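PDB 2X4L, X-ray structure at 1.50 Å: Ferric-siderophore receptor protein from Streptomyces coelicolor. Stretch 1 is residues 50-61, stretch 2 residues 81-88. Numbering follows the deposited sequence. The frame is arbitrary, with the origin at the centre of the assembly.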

ATOM      1  N   ALA A  50      12.763  -7.118   5.333  1.00  8.71           N
ATOM      2  CA  ALA A  50      11.854  -6.460   4.388  1.00  9.43           C
ATOM      3  C   ALA A  50      11.173  -5.221   4.961  1.00  8.39           C
ATOM      4  O   ALA A  50      10.923  -5.148   6.183  1.00 10.06           O
ATOM      5  CB  ALA A  50      10.764  -7.486   3.973  1.00 10.56           C
ATOM      6  N   PHE A  51      10.761  -4.315   4.099  1.00  7.87           N
ATOM      7  CA  PHE A  51       9.875  -3.256   4.497  1.00  7.24           C
ATOM      8  C   PHE A  51       8.651  -3.958   5.149  1.00  8.31           C
ATOM      9  O   PHE A  51       8.202  -4.998   4.666  1.00  9.27           O
ATOM     10  CB  PHE A  51       9.447  -2.478   3.247  1.00  8.92           C
ATOM     11  CG  PHE A  51       8.418  -1.427   3.565  1.00  7.20           C
ATOM     12  CD1 PHE A  51       8.792  -0.328   4.325  1.00  8.38           C
ATOM     13  CD2 PHE A  51       7.135  -1.515   3.050  1.00  8.97           C
ATOM     14  CE1 PHE A  51       7.861   0.636   4.676  1.00  8.92           C
ATOM     15  CE2 PHE A  51       6.194  -0.538   3.400  1.00 10.31           C
ATOM     16  CZ  PHE A  51       6.557   0.561   4.215  1.00  7.33           C
ATOM     17  N   THR A  52       8.136  -3.326   6.226  1.00  8.23           N
ATOM     18  CA  THR A  52       7.071  -3.997   6.963  1.00  8.29           C
ATOM     19  C   THR A  52       5.954  -4.490   6.021  1.00  9.03           C
ATOM     20  O   THR A  52       5.471  -5.602   6.177  1.00  8.58           O
ATOM     21  CB  THR A  52       6.532  -3.067   7.998  1.00  8.84           C
ATOM     22  OG1 THR A  52       7.648  -2.779   8.857  1.00 10.80           O
ATOM     23  CG2 THR A  52       5.415  -3.780   8.820  1.00 10.33           C
ATOM     24  N   GLY A  53       5.491  -3.637   5.081  1.00  7.42           N
ATOM     25  CA  GLY A  53       4.349  -4.039   4.218  1.00  8.08           C
ATOM     26  C   GLY A  53       4.704  -5.208   3.321  1.00  8.85           C
ATOM     27  O   GLY A  53       3.781  -5.977   2.941  1.00 10.06           O
ATOM     28  N   VAL A  54       5.953  -5.313   2.915  1.00  7.90           N
ATOM     29  CA  VAL A  54       6.409  -6.461   2.112  1.00  8.79           C
ATOM     30  C   VAL A  54       6.506  -7.716   2.980  1.00  9.91           C
ATOM     31  O   VAL A  54       6.003  -8.816   2.639  1.00 10.26           O
ATOM     32  CB  VAL A  54       7.765  -6.153   1.438  1.00  8.35           C
ATOM     33  CG1 VAL A  54       8.353  -7.437   0.781  1.00 11.40           C
ATOM     34  CG2 VAL A  54       7.530  -5.059   0.385  1.00 10.76           C
ATOM     35  N   ALA A  55       7.028  -7.568   4.222  1.00 10.14           N
ATOM     36  CA  ALA A  55       7.003  -8.745   5.164  1.00 10.01           C
ATOM     37  C   ALA A  55       5.565  -9.199   5.393  1.00 10.42           C
ATOM     38  O   ALA A  55       5.312 -10.424   5.478  1.00 11.21           O
ATOM     39  CB  ALA A  55       7.614  -8.313   6.498  1.00 10.31           C
ATOM     40  N   ALA A  56       4.607  -8.255   5.481  1.00  9.03           N
ATOM     41  CA  ALA A  56       3.207  -8.621   5.749  1.00 10.38           C
ATOM     42  C   ALA A  56       2.704  -9.487   4.582  1.00 11.07           C
ATOM     43  O   ALA A  56       1.975 -10.522   4.777  1.00 11.83           O
ATOM     44  CB  ALA A  56       2.375  -7.360   5.947  1.00  9.37           C
ATOM     45  N   ALA A  57       3.074  -9.077   3.353  1.00 11.49           N
ATOM     46  CA  ALA A  57       2.635  -9.878   2.153  1.00 11.18           C
ATOM     47  C   ALA A  57       3.263 -11.267   2.151  1.00 12.34           C
ATOM     48  O   ALA A  57       2.539 -12.281   1.972  1.00 13.17           O
ATOM     49  CB  ALA A  57       3.024  -9.150   0.868  1.00 11.84           C
ATOM     50  N   LEU A  58       4.566 -11.303   2.383  1.00 11.30           N
ATOM     51  CA  LEU A  58       5.256 -12.602   2.374  1.00 12.95           C
ATOM     52  C   LEU A  58       4.687 -13.509   3.468  1.00 14.75           C
ATOM     53  O   LEU A  58       4.539 -14.731   3.209  1.00 15.20           O
ATOM     54  CB  LEU A  58       6.755 -12.415   2.660  1.00 12.27           C
ATOM     55  CG  LEU A  58       7.425 -11.753   1.479  1.00 14.31           C
ATOM     56  CD1 LEU A  58       8.881 -11.381   1.748  1.00 14.83           C
ATOM     57  CD2 LEU A  58       7.408 -12.658   0.249  1.00 17.64           C
ATOM     58  N   PHE A  59       4.326 -12.965   4.642  1.00 13.83           N
ATOM     59  CA  PHE A  59       3.717 -13.756   5.714  1.00 13.63           C
ATOM     60  C   PHE A  59       2.457 -14.505   5.214  1.00 15.07           C
ATOM     61  O   PHE A  59       2.231 -15.699   5.611  1.00 16.51           O
ATOM     62  CB  PHE A  59       3.336 -12.831   6.863  1.00 15.76           C
ATOM     63  CG  PHE A  59       2.758 -13.574   8.045  1.00 15.54           C
ATOM     64  CD1 PHE A  59       3.604 -14.121   9.025  1.00 20.92           C
ATOM     65  CD2 PHE A  59       1.387 -13.758   8.155  1.00 17.99           C
ATOM     66  CE1 PHE A  59       3.068 -14.825  10.066  1.00 20.95           C
ATOM     67  CE2 PHE A  59       0.825 -14.508   9.238  1.00 21.57           C
ATOM     68  CZ  PHE A  59       1.712 -15.020  10.202  1.00 20.63           C
ATOM     69  N   ASP A  60       1.619 -13.834   4.413  1.00 14.79           N
ATOM     70  CA  ASP A  60       0.395 -14.499   3.943  1.00 14.74           C
ATOM     71  C   ASP A  60       0.653 -15.667   2.963  1.00 17.08           C
ATOM     72  O   ASP A  60      -0.270 -16.462   2.651  1.00 18.48           O
ATOM     73  CB  ASP A  60      -0.462 -13.435   3.243  1.00 14.24           C
ATOM     74  CG  ASP A  60      -1.154 -12.552   4.205  1.00 15.33           C
ATOM     75  OD1 ASP A  60      -1.122 -12.742   5.428  1.00 13.83           O
ATOM     76  OD2 ASP A  60      -1.791 -11.582   3.743  1.00 13.88           O
ATOM     77  N   TYR A  61       1.881 -15.712   2.438  1.00 16.09           N
ATOM     78  CA  TYR A  61       2.328 -16.877   1.637  1.00 17.92           C
ATOM     79  C   TYR A  61       3.227 -17.792   2.425  1.00 19.66           C
ATOM     80  O   TYR A  61       3.862 -18.613   1.823  1.00 22.43           O
ATOM     81  CB  TYR A  61       3.089 -16.323   0.452  1.00 18.52           C
ATOM     82  CG  TYR A  61       2.191 -15.486  -0.427  1.00 15.81           C
ATOM     83  CD1 TYR A  61       0.966 -16.004  -0.891  1.00 19.32           C
ATOM     84  CD2 TYR A  61       2.520 -14.162  -0.800  1.00 14.15           C
ATOM     85  CE1 TYR A  61       0.102 -15.255  -1.708  1.00 22.69           C
ATOM     86  CE2 TYR A  61       1.632 -13.422  -1.652  1.00 13.32           C
ATOM     87  CZ  TYR A  61       0.424 -14.004  -2.101  1.00 16.47           C
ATOM     88  OH  TYR A  61      -0.429 -13.217  -2.870  1.00 16.07           O
TER
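Stretch 2, residues 81-88: VQAGDLDV

No direct hydrogen bond joins these two stretches, although 489 Å² of surface is buried between them; the polar link is made by water. Near the end of the helix, D60 and D85 bring like charges together, with D60 OD1 3.8 Å from D85 OD2. Two waters mediate there. The first donates to A56 O and to D60 OD1 and accepts from D85 N, each at 2.8 Å, so it ties a helix carbonyl and a carboxylate to the backbone of stretch 2. The second donates to D60 OD1 at 2.6 Å and, weakly, to D85 OD2 at 3.3 Å, giving each carboxylate a proton to face.

Stretch 1 leaves a strand at F51, which occupies the N-cap position, and runs on as a helix from T52. Stretch 2 starts as a short 3-10 segment, V81 to A83, and then folds through a type II' turn from A83 to L86, closed by L86 N to A83 O at 3.0 Å. Both chains advance in the same sense: Q82 lies beside G53 (CA to CA 4.8 Å), and G84 beside A56 (CA to CA 5.0 Å).

Small residues line much of this close approach. G53 CA makes a CA-H...O contact with Q82 O at 3.3 Å, and an ideal CB on G53 would be crowded from within its own stretch, by F51 CE2 at 3.3 Å. A56 points toward stretch 2, and its CB rests 3.4 Å from both Q82 O and A83 O. Across from it, G84 has a positive phi of 54°, which itself favours glycine; an ideal CB there would come within a tight 3.1 Å of A56 CB. Next to this seam, T52 also points toward stretch 2 and sets its CG2 3.6 Å from A83 CA.

At the last residue of the turn, larger apolar groups take over. L86 has chi1 t and chi2 p; L86 CD1 lies 3.9 Å from F59 CB and 4.0 Å from A55 CB, and L86 CD2 lies 4.0 Å from A55 CB. CD1 thus sits between the two helix residues, which are four apart. F59, chi1 t, offers a ring face to the backbone: L86 CA stands 4.2 Å from the centroid of the F59 ring, 15° off the normal, a CH-pi contact, while D85 O lies over the same face, 3.4 Å from F59 CE2.

The rule to take away is graded: alanine and glycine at A56 and G84, where the backbones come close, a leucine and an aromatic further along, and water where the acids meet.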

ATOM      1  N   VAL A  81      -1.393  -1.190  10.595  1.00 10.52           N
ATOM      2  CA  VAL A  81      -2.073  -1.752   9.428  1.00 10.56           C
ATOM      3  C   VAL A  81      -1.107  -2.309   8.426  1.00 10.50           C
ATOM      4  O   VAL A  81      -1.379  -3.403   7.841  1.00 11.94           O
ATOM      5  CB  VAL A  81      -2.931  -0.643   8.811  1.00 10.14           C
ATOM      6  CG1 VAL A  81      -2.138   0.458   8.222  1.00 13.38           C
ATOM      7  CG2 VAL A  81      -3.780  -1.311   7.665  1.00 13.86           C
ATOM      8  N   GLN A  82       0.103  -1.717   8.237  1.00  9.05           N
ATOM      9  CA  GLN A  82       1.029  -2.263   7.241  1.00  8.97           C
ATOM     10  C   GLN A  82       1.740  -3.520   7.673  1.00 10.23           C
ATOM     11  O   GLN A  82       2.388  -4.132   6.879  1.00 11.16           O
ATOM     12  CB  GLN A  82       2.081  -1.151   6.897  1.00  8.44           C
ATOM     13  CG  GLN A  82       1.369   0.103   6.180  1.00  9.53           C
ATOM     14  CD  GLN A  82       2.355   0.996   5.524  1.00  8.94           C
ATOM     15  OE1 GLN A  82       2.939   0.619   4.441  1.00 12.14           O
ATOM     16  NE2 GLN A  82       2.648   2.068   6.116  1.00  8.90           N
ATOM     17  N   ALA A  83       1.526  -3.957   8.922  1.00  8.51           N
ATOM     18  CA  ALA A  83       2.139  -5.195   9.368  1.00 10.33           C
ATOM     19  C   ALA A  83       1.206  -6.398   9.054  1.00  9.81           C
ATOM     20  O   ALA A  83       1.575  -7.511   9.251  1.00 12.15           O
ATOM     21  CB  ALA A  83       2.419  -5.128  10.923  1.00 10.25           C
ATOM     22  N   GLY A  84      -0.028  -6.164   8.616  1.00 10.98           N
ATOM     23  CA  GLY A  84      -0.932  -7.326   8.272  1.00 11.65           C
ATOM     24  C   GLY A  84      -1.001  -8.258   9.463  1.00 11.49           C
ATOM     25  O   GLY A  84      -1.273  -7.813  10.604  1.00 12.69           O
ATOM     26  N   ASP A  85      -0.760  -9.511   9.147  1.00 11.94           N
ATOM     27  CA  ASP A  85      -0.905 -10.563  10.167  1.00 12.73           C
ATOM     28  C   ASP A  85       0.462 -10.979  10.703  1.00 13.53           C
ATOM     29  O   ASP A  85       0.504 -11.960  11.423  1.00 15.47           O
ATOM     30  CB  ASP A  85      -1.689 -11.813   9.646  1.00 14.24           C
ATOM     31  CG  ASP A  85      -3.109 -11.478   9.324  1.00 15.50           C
ATOM     32  OD1 ASP A  85      -3.747 -10.774  10.150  1.00 20.05           O
ATOM     33  OD2 ASP A  85      -3.577 -11.956   8.238  1.00 18.11           O
ATOM     34  N   LEU A  86       1.552 -10.227  10.417  1.00 12.97           N
ATOM     35  CA  LEU A  86       2.878 -10.578  10.854  1.00 15.54           C
ATOM     36  C   LEU A  86       2.907 -10.756  12.361  1.00 13.62           C
ATOM     37  O   LEU A  86       2.190 -10.072  13.119  1.00 15.59           O
ATOM     38  CB  LEU A  86       3.800  -9.371  10.465  1.00 14.81           C
ATOM     39  CG  LEU A  86       5.270  -9.561  10.340  1.00 24.46           C
ATOM     40  CD1 LEU A  86       5.480 -10.466   9.126  1.00 22.61           C
ATOM     41  CD2 LEU A  86       5.835  -8.194  10.046  1.00 25.96           C
ATOM     42  N   ASP A  87       3.742 -11.693  12.836  1.00 13.65           N
ATOM     43  CA  ASP A  87       4.067 -11.756  14.261  1.00 14.03           C
ATOM     44  C   ASP A  87       5.097 -10.713  14.584  1.00 13.20           C
ATOM     45  O   ASP A  87       6.311 -10.925  14.433  1.00 13.63           O
ATOM     46  CB  ASP A  87       4.515 -13.184  14.633  1.00 14.85           C
ATOM     47  CG  ASP A  87       4.896 -13.295  16.013  1.00 14.51           C
ATOM     48  OD1 ASP A  87       4.795 -12.289  16.827  1.00 14.90           O
ATOM     49  OD2 ASP A  87       5.246 -14.456  16.510  1.00 15.19           O
ATOM     50  N   VAL A  88       4.599  -9.563  14.979  1.00 13.06           N
ATOM     51  CA  VAL A  88       5.492  -8.394  15.187  1.00 14.17           C
ATOM     52  C   VAL A  88       6.404  -8.569  16.396  1.00 15.07           C
ATOM     53  O   VAL A  88       7.466  -7.919  16.466  1.00 13.13           O
ATOM     54  CB  VAL A  88       4.665  -7.032  15.301  1.00 15.43           C
ATOM     55  CG1 VAL A  88       3.908  -6.851  14.048  1.00 14.36           C
ATOM     56  CG2 VAL A  88       3.805  -6.973  16.515  1.00 20.87           C
TER
HETATM   57  O   HOH W   1      -0.072 -10.488   6.642  1.00  8.70           O
HETATM   58  O   HOH W   2      -2.328 -14.682   6.760  1.00 16.44           O